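Local structure of RNA-dependent RNA Polymerase (6TZ0) at residues Glu58-Asn63 / His224-Val229; Cys211-Ala216 / Val229-Phe234. The protein catalyses RNA-templated RNA synthesis, transcribing and replicating the double-stranded RNA genome of this cypovirus. One frame throughout, in Å; residues are numbered along the deposited sequence.

Contact 1 of 2, residues Glu58-Asn63 / His224-Val229; sequences EDSNGN and HVESIV
The carboxylate of Glu226 lies against Ser60, reaching both its backbone N and its hydroxyl. Ser60 N donates to Glu226 OE2 over 2.7 Å. That bond is bent to 129° at the hydrogen and counts as weak. Glu226 OE1 faces the serine hydroxyl, 2.7 Å from Ser60 OG. The same hydroxyl also has Ile221 O within hydrogen-bonding reach, and its one proton cannot be assigned to either acceptor. Glu226 reaches this far because its chain is extended beyond CG, with chi2 178°. Its CG stands anti to the carbonyl carbon. Asp59 adds its CB, 3.4 Å from Glu226 OE2, while its own carboxylate turns away.

Residues 59-62 form a type I turn between strands 54-58 and 64-68. Gly62, the last residue of the turn, has a positive phi of 90°, and Asp59 N bonds to Asn63 O over 2.8 Å. This is the pattern of a hairpin with a G1 bulge. Asp59 OD1 is directed at N-H groups of the loop. It accepts weakly from Asn61 N, and its approach to Asn63 N is modelled too short to be trusted. The first turn of helix 224-237, in the N-terminal region of the polymerase, meets the hairpin. Val225 CG2 lies 4.3 Å from Glu58 O. Helix 325-339 lies against Ser60 and Glu226.

Tyr314 OH bonds to Glu226 OE2, and Glu226 OE1 accepts from Thr223 N, just ahead of the helix. The buried carboxylate thus ties the helix start to the hairpin through the Ser60 N-H and the close approach of its hydroxyl. The N-H groups of Ser60 and Thr223 and the nearby helix start would tend to favour its ionised form. Asp59 OD2, 5.1 Å from Glu226 OE2, would probably work against this.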
ATOM      1  N   GLU A  58     -10.651  -0.926  44.343  1.00 43.92           N
ATOM      2  CA  GLU A  58      -9.844  -2.067  43.941  1.00 43.92           C
ATOM      3  C   GLU A  58      -9.184  -1.831  42.588  1.00 43.92           C
ATOM      4  O   GLU A  58      -9.613  -0.991  41.797  1.00 43.92           O
ATOM      5  CB  GLU A  58     -10.701  -3.329  43.879  1.00 43.92           C
ATOM      6  CG  GLU A  58     -11.213  -3.795  45.220  1.00 43.92           C
ATOM      7  CD  GLU A  58     -12.105  -5.010  45.102  1.00 43.92           C
ATOM      8  OE1 GLU A  58     -12.422  -5.403  43.961  1.00 43.92           O
ATOM      9  OE2 GLU A  58     -12.492  -5.574  46.144  1.00 43.92           O
ATOM     10  N   ASP A  59      -8.131  -2.598  42.329  1.00 40.77           N
ATOM     11  CA  ASP A  59      -7.443  -2.557  41.046  1.00 40.77           C
ATOM     12  C   ASP A  59      -8.056  -3.606  40.115  1.00 40.77           C
ATOM     13  O   ASP A  59      -9.150  -4.117  40.368  1.00 40.77           O
ATOM     14  CB  ASP A  59      -5.928  -2.718  41.244  1.00 40.77           C
ATOM     15  CG  ASP A  59      -5.531  -4.039  41.890  1.00 40.77           C
ATOM     16  OD1 ASP A  59      -6.401  -4.832  42.301  1.00 40.77           O
ATOM     17  OD2 ASP A  59      -4.315  -4.289  41.996  1.00 40.77           O
ATOM     18  N   SER A  60      -7.363  -3.934  39.024  1.00 38.96           N
ATOM     19  CA  SER A  60      -7.853  -4.945  38.095  1.00 38.96           C
ATOM     20  C   SER A  60      -7.803  -6.352  38.672  1.00 38.96           C
ATOM     21  O   SER A  60      -8.464  -7.245  38.139  1.00 38.96           O
ATOM     22  CB  SER A  60      -7.050  -4.904  36.800  1.00 38.96           C
ATOM     23  OG  SER A  60      -7.241  -3.678  36.128  1.00 38.96           O
ATOM     24  N   ASN A  61      -7.040  -6.575  39.738  1.00 37.89           N
ATOM     25  CA  ASN A  61      -6.921  -7.898  40.335  1.00 37.89           C
ATOM     26  C   ASN A  61      -7.414  -7.936  41.775  1.00 37.89           C
ATOM     27  O   ASN A  61      -7.138  -8.900  42.494  1.00 37.89           O
ATOM     28  CB  ASN A  61      -5.477  -8.387  40.233  1.00 37.89           C
ATOM     29  CG  ASN A  61      -5.126  -8.848  38.833  1.00 37.89           C
ATOM     30  OD1 ASN A  61      -5.869  -9.613  38.222  1.00 37.89           O
ATOM     31  ND2 ASN A  61      -4.027  -8.354  38.304  1.00 37.89           N
ATOM     32  N   GLY A  62      -8.149  -6.917  42.207  1.00 42.11           N
ATOM     33  CA  GLY A  62      -8.840  -6.957  43.478  1.00 42.11           C
ATOM     34  C   GLY A  62      -8.071  -6.456  44.679  1.00 42.11           C
ATOM     35  O   GLY A  62      -8.464  -6.762  45.809  1.00 42.11           O
ATOM     36  N   ASN A  63      -6.996  -5.705  44.485  1.00 42.87           N
ATOM     37  CA  ASN A  63      -6.222  -5.163  45.590  1.00 42.87           C
ATOM     38  C   ASN A  63      -6.569  -3.694  45.788  1.00 42.87           C
ATOM     39  O   ASN A  63      -6.808  -2.973  44.818  1.00 42.87           O
ATOM     40  CB  ASN A  63      -4.729  -5.320  45.324  1.00 42.87           C
ATOM     41  CG  ASN A  63      -4.324  -6.766  45.141  1.00 42.87           C
ATOM     42  OD1 ASN A  63      -3.911  -7.171  44.057  1.00 42.87           O
ATOM     43  ND2 ASN A  63      -4.436  -7.550  46.201  1.00 42.87           N
ATOM     44  N   HIS A 224     -12.426   2.252  38.651  1.00 37.60           N
ATOM     45  CA  HIS A 224     -12.576   3.700  38.749  1.00 37.60           C
ATOM     46  C   HIS A 224     -11.300   4.367  39.248  1.00 37.60           C
ATOM     47  O   HIS A 224     -10.930   5.448  38.769  1.00 37.60           O
ATOM     48  CB  HIS A 224     -13.764   4.041  39.645  1.00 37.60           C
ATOM     49  CG  HIS A 224     -15.083   3.645  39.063  1.00 37.60           C
ATOM     50  ND1 HIS A 224     -15.679   4.337  38.033  1.00 37.60           N
ATOM     51  CD2 HIS A 224     -15.915   2.619  39.354  1.00 37.60           C
ATOM     52  CE1 HIS A 224     -16.825   3.762  37.721  1.00 37.60           C
ATOM     53  NE2 HIS A 224     -16.992   2.716  38.506  1.00 37.60           N
ATOM     54  N   VAL A 225     -10.595   3.718  40.173  1.00 37.47           N
ATOM     55  CA  VAL A 225      -9.341   4.271  40.667  1.00 37.47           C
ATOM     56  C   VAL A 225      -8.272   4.178  39.586  1.00 37.47           C
ATOM     57  O   VAL A 225      -7.427   5.074  39.432  1.00 37.47           O
ATOM     58  CB  VAL A 225      -8.915   3.531  41.944  1.00 37.47           C
ATOM     59  CG1 VAL A 225      -7.923   4.353  42.715  1.00 37.47           C
ATOM     60  CG2 VAL A 225     -10.105   3.153  42.780  1.00 37.47           C
ATOM     61  N   GLU A 226      -8.306   3.101  38.806  1.00 36.94           N
ATOM     62  CA  GLU A 226      -7.411   2.985  37.666  1.00 36.94           C
ATOM     63  C   GLU A 226      -7.753   3.990  36.575  1.00 36.94           C
ATOM     64  O   GLU A 226      -6.860   4.435  35.849  1.00 36.94           O
ATOM     65  CB  GLU A 226      -7.451   1.562  37.129  1.00 36.94           C
ATOM     66  CG  GLU A 226      -6.777   0.556  38.036  1.00 36.94           C
ATOM     67  CD  GLU A 226      -6.877  -0.850  37.508  1.00 36.94           C
ATOM     68  OE1 GLU A 226      -7.650  -1.069  36.559  1.00 36.94           O
ATOM     69  OE2 GLU A 226      -6.167  -1.733  38.024  1.00 36.94           O
ATOM     70  N   SER A 227      -9.022   4.388  36.467  1.00 35.18           N
ATOM     71  CA  SER A 227      -9.372   5.465  35.549  1.00 35.18           C
ATOM     72  C   SER A 227      -8.829   6.799  36.026  1.00 35.18           C
ATOM     73  O   SER A 227      -8.462   7.643  35.199  1.00 35.18           O
ATOM     74  CB  SER A 227     -10.883   5.554  35.379  1.00 35.18           C
ATOM     75  OG  SER A 227     -11.510   6.017  36.555  1.00 35.18           O
ATOM     76  N   ILE A 228      -8.770   7.003  37.347  1.00 35.84           N
ATOM     77  CA  ILE A 228      -8.110   8.189  37.891  1.00 35.84           C
ATOM     78  C   ILE A 228      -6.640   8.208  37.499  1.00 35.84           C
ATOM     79  O   ILE A 228      -6.121   9.232  37.040  1.00 35.84           O
ATOM     80  CB  ILE A 228      -8.271   8.247  39.417  1.00 35.84           C
ATOM     81  CG1 ILE A 228      -9.729   8.363  39.795  1.00 35.84           C
ATOM     82  CG2 ILE A 228      -7.524   9.419  39.998  1.00 35.84           C
ATOM     83  CD1 ILE A 228      -9.932   8.194  41.232  1.00 35.84           C
ATOM     84  N   VAL A 229      -5.959   7.070  37.673  1.00 35.69           N
ATOM     85  CA  VAL A 229      -4.537   6.964  37.331  1.00 35.69           C
ATOM     86  C   VAL A 229      -4.310   7.216  35.839  1.00 35.69           C
ATOM     87  O   VAL A 229      -3.383   7.945  35.445  1.00 35.69           O
ATOM     88  CB  VAL A 229      -3.999   5.586  37.762  1.00 35.69           C
ATOM     89  CG1 VAL A 229      -2.548   5.411  37.351  1.00 35.69           C
ATOM     90  CG2 VAL A 229      -4.149   5.402  39.253  1.00 35.69           C
TER

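Contact 2 of 2, residues Cys211-Ala216 / Val229-Phe234; sequences CQVGTA and VAMNHF
Val213 presents one methyl, CG2, to two side chains of the facing helix, Met231 and Phe234. The helices form an alpha-alpha hairpin in the N-terminal region of the cypovirus polymerase. Helix 206-218 turns back through a short connection into helix 224-237, and the two run roughly antiparallel. The contact is wholly apolar and buried, with no hydrogen bond across it.

CG2 of Val213 sits 3.7 Å from Met231 SD. The valine and methionine side chains cross at a slant, and it is the sulfur that touches. The bend at chi2, -59°, brings SD to the valine instead of letting the chain run straight out. The further bend at chi3 only turns the terminal methyl CE. Val213 and Phe234 point in opposing senses and lie alongside each other. Here Val213 CG2 comes up to the ring carbon Phe234 CE2 at 4.1 Å, approaching the ring obliquely. Seen from the methyl, sulfur and ring lie in directions almost at right angles. One branch of Val213 therefore serves both partners.

Ala230 lies closest to Val213 along the backbones, the two CA atoms being 7.7 Å apart. Its methyl also points at the valine helix, but Ala230 CB stays 4.6 Å from Val213 CG2. The residues around this point extend the packing. Met231 touches Cys210 and Phe234 touches Thr209, both on helix 206-218. Ala216 and Ala230 rest on Ala337 and Met338 of helix 325-339, respectively.

The rotation of Val213 decides which branch does the work. With chi1 at 173°, its CG1 is anti to the backbone N, and CG2, anti to the carbonyl carbon, is the methyl that meets Met231 SD and Phe234 CE2.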
ATOM      1  N   CYS A 211     -13.953   9.337  26.374  1.00 40.17           N
ATOM      2  CA  CYS A 211     -14.730   8.257  25.765  1.00 40.17           C
ATOM      3  C   CYS A 211     -13.971   6.934  25.790  1.00 40.17           C
ATOM      4  O   CYS A 211     -14.558   5.881  26.065  1.00 40.17           O
ATOM      5  CB  CYS A 211     -15.119   8.617  24.333  1.00 40.17           C
ATOM      6  SG  CYS A 211     -16.391   9.873  24.168  1.00 40.17           S
ATOM      7  N   GLN A 212     -12.659   6.972  25.557  1.00 39.23           N
ATOM      8  CA  GLN A 212     -11.877   5.740  25.592  1.00 39.23           C
ATOM      9  C   GLN A 212     -11.713   5.212  27.014  1.00 39.23           C
ATOM     10  O   GLN A 212     -11.742   3.995  27.235  1.00 39.23           O
ATOM     11  CB  GLN A 212     -10.513   5.963  24.947  1.00 39.23           C
ATOM     12  CG  GLN A 212      -9.712   4.691  24.792  1.00 39.23           C
ATOM     13  CD  GLN A 212     -10.361   3.728  23.825  1.00 39.23           C
ATOM     14  OE1 GLN A 212     -10.859   4.127  22.775  1.00 39.23           O
ATOM     15  NE2 GLN A 212     -10.365   2.451  24.176  1.00 39.23           N
ATOM     16  N   VAL A 213     -11.548   6.103  27.993  1.00 35.71           N
ATOM     17  CA  VAL A 213     -11.413   5.649  29.376  1.00 35.71           C
ATOM     18  C   VAL A 213     -12.732   5.069  29.880  1.00 35.71           C
ATOM     19  O   VAL A 213     -12.752   4.047  30.579  1.00 35.71           O
ATOM     20  CB  VAL A 213     -10.885   6.794  30.261  1.00 35.71           C
ATOM     21  CG1 VAL A 213     -10.901   6.422  31.724  1.00 35.71           C
ATOM     22  CG2 VAL A 213      -9.467   7.116  29.865  1.00 35.71           C
ATOM     23  N   GLY A 214     -13.857   5.653  29.466  1.00 36.24           N
ATOM     24  CA  GLY A 214     -15.141   5.065  29.801  1.00 36.24           C
ATOM     25  C   GLY A 214     -15.403   3.749  29.099  1.00 36.24           C
ATOM     26  O   GLY A 214     -16.053   2.862  29.663  1.00 36.24           O
ATOM     27  N   THR A 215     -14.900   3.597  27.873  1.00 36.27           N
ATOM     28  CA  THR A 215     -14.980   2.314  27.182  1.00 36.27           C
ATOM     29  C   THR A 215     -14.148   1.253  27.894  1.00 36.27           C
ATOM     30  O   THR A 215     -14.558   0.092  27.989  1.00 36.27           O
ATOM     31  CB  THR A 215     -14.525   2.489  25.734  1.00 36.27           C
ATOM     32  OG1 THR A 215     -15.346   3.476  25.104  1.00 36.27           O
ATOM     33  CG2 THR A 215     -14.644   1.200  24.950  1.00 36.27           C
ATOM     34  N   ALA A 216     -12.989   1.643  28.425  1.00 34.94           N
ATOM     35  CA  ALA A 216     -12.155   0.710  29.174  1.00 34.94           C
ATOM     36  C   ALA A 216     -12.785   0.314  30.503  1.00 34.94           C
ATOM     37  O   ALA A 216     -12.598  -0.819  30.955  1.00 34.94           O
ATOM     38  CB  ALA A 216     -10.776   1.316  29.407  1.00 34.94           C
ATOM     39  N   VAL A 229      -5.959   7.070  37.673  1.00 35.69           N
ATOM     40  CA  VAL A 229      -4.537   6.964  37.331  1.00 35.69           C
ATOM     41  C   VAL A 229      -4.310   7.216  35.839  1.00 35.69           C
ATOM     42  O   VAL A 229      -3.383   7.945  35.445  1.00 35.69           O
ATOM     43  CB  VAL A 229      -3.999   5.586  37.762  1.00 35.69           C
ATOM     44  CG1 VAL A 229      -2.548   5.411  37.351  1.00 35.69           C
ATOM     45  CG2 VAL A 229      -4.149   5.402  39.253  1.00 35.69           C
ATOM     46  N   ALA A 230      -5.191   6.667  34.996  1.00 35.61           N
ATOM     47  CA  ALA A 230      -5.096   6.849  33.552  1.00 35.61           C
ATOM     48  C   ALA A 230      -5.277   8.308  33.149  1.00 35.61           C
ATOM     49  O   ALA A 230      -4.465   8.850  32.391  1.00 35.61           O
ATOM     50  CB  ALA A 230      -6.131   5.970  32.853  1.00 35.61           C
ATOM     51  N   MET A 231      -6.324   8.967  33.665  1.00 36.39           N
ATOM     52  CA  MET A 231      -6.587  10.359  33.297  1.00 36.39           C
ATOM     53  C   MET A 231      -5.513  11.305  33.825  1.00 36.39           C
ATOM     54  O   MET A 231      -5.165  12.286  33.151  1.00 36.39           O
ATOM     55  CB  MET A 231      -7.966  10.784  33.791  1.00 36.39           C
ATOM     56  CG  MET A 231      -9.116  10.128  33.061  1.00 36.39           C
ATOM     57  SD  MET A 231      -9.085  10.469  31.296  1.00 36.39           S
ATOM     58  CE  MET A 231      -9.384  12.229  31.269  1.00 36.39           C
ATOM     59  N   ASN A 232      -4.966  11.022  35.013  1.00 36.83           N
ATOM     60  CA  ASN A 232      -3.861  11.829  35.523  1.00 36.83           C
ATOM     61  C   ASN A 232      -2.628  11.690  34.643  1.00 36.83           C
ATOM     62  O   ASN A 232      -1.935  12.680  34.378  1.00 36.83           O
ATOM     63  CB  ASN A 232      -3.509  11.431  36.956  1.00 36.83           C
ATOM     64  CG  ASN A 232      -4.592  11.768  37.944  1.00 36.83           C
ATOM     65  OD1 ASN A 232      -5.299  12.756  37.794  1.00 36.83           O
ATOM     66  ND2 ASN A 232      -4.694  10.971  38.993  1.00 36.83           N
ATOM     67  N   HIS A 233      -2.359  10.475  34.151  1.00 37.39           N
ATOM     68  CA  HIS A 233      -1.216  10.286  33.264  1.00 37.39           C
ATOM     69  C   HIS A 233      -1.427  10.962  31.910  1.00 37.39           C
ATOM     70  O   HIS A 233      -0.478  11.507  31.334  1.00 37.39           O
ATOM     71  CB  HIS A 233      -0.923   8.795  33.095  1.00 37.39           C
ATOM     72  CG  HIS A 233       0.254   8.505  32.215  1.00 37.39           C
ATOM     73  ND1 HIS A 233       1.540   8.866  32.554  1.00 37.39           N
ATOM     74  CD2 HIS A 233       0.345   7.859  31.029  1.00 37.39           C
ATOM     75  CE1 HIS A 233       2.369   8.480  31.602  1.00 37.39           C
ATOM     76  NE2 HIS A 233       1.669   7.861  30.669  1.00 37.39           N
ATOM     77  N   PHE A 234      -2.658  10.953  31.389  1.00 38.71           N
ATOM     78  CA  PHE A 234      -2.889  11.612  30.105  1.00 38.71           C
ATOM     79  C   PHE A 234      -2.760  13.127  30.221  1.00 38.71           C
ATOM     80  O   PHE A 234      -2.194  13.774  29.332  1.00 38.71           O
ATOM     81  CB  PHE A 234      -4.256  11.254  29.516  1.00 38.71           C
ATOM     82  CG  PHE A 234      -4.371   9.838  29.027  1.00 38.71           C
ATOM     83  CD1 PHE A 234      -3.521   9.361  28.045  1.00 38.71           C
ATOM     84  CD2 PHE A 234      -5.413   9.031  29.440  1.00 38.71           C
ATOM     85  CE1 PHE A 234      -3.642   8.069  27.570  1.00 38.71           C
ATOM     86  CE2 PHE A 234      -5.545   7.739  28.964  1.00 38.71           C
ATOM     87  CZ  PHE A 234      -4.660   7.263  28.025  1.00 38.71           C
TER

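Both contacts use helix 224-237 and share Val229, and their centres are 12 Å apart. They meet where Ser227 CB packs against Val213 CG1 at 3.8 Å. Contact 1 joins the beginning of the helix to a strand hairpin far earlier in the chain. Contact 2 joins the following turns to the neighbouring helix 206-218. Contact 2 is entirely buried. Contact 1 is mostly buried too, but its edge at Glu58 is exposed. Their chemistry differs accordingly: a carboxylate gripped by polar groups at the helix start, and methyl, sulfur and ring further along. Helix 325-339 borders both. Both contacts lie away from the known metal and nucleotide sites.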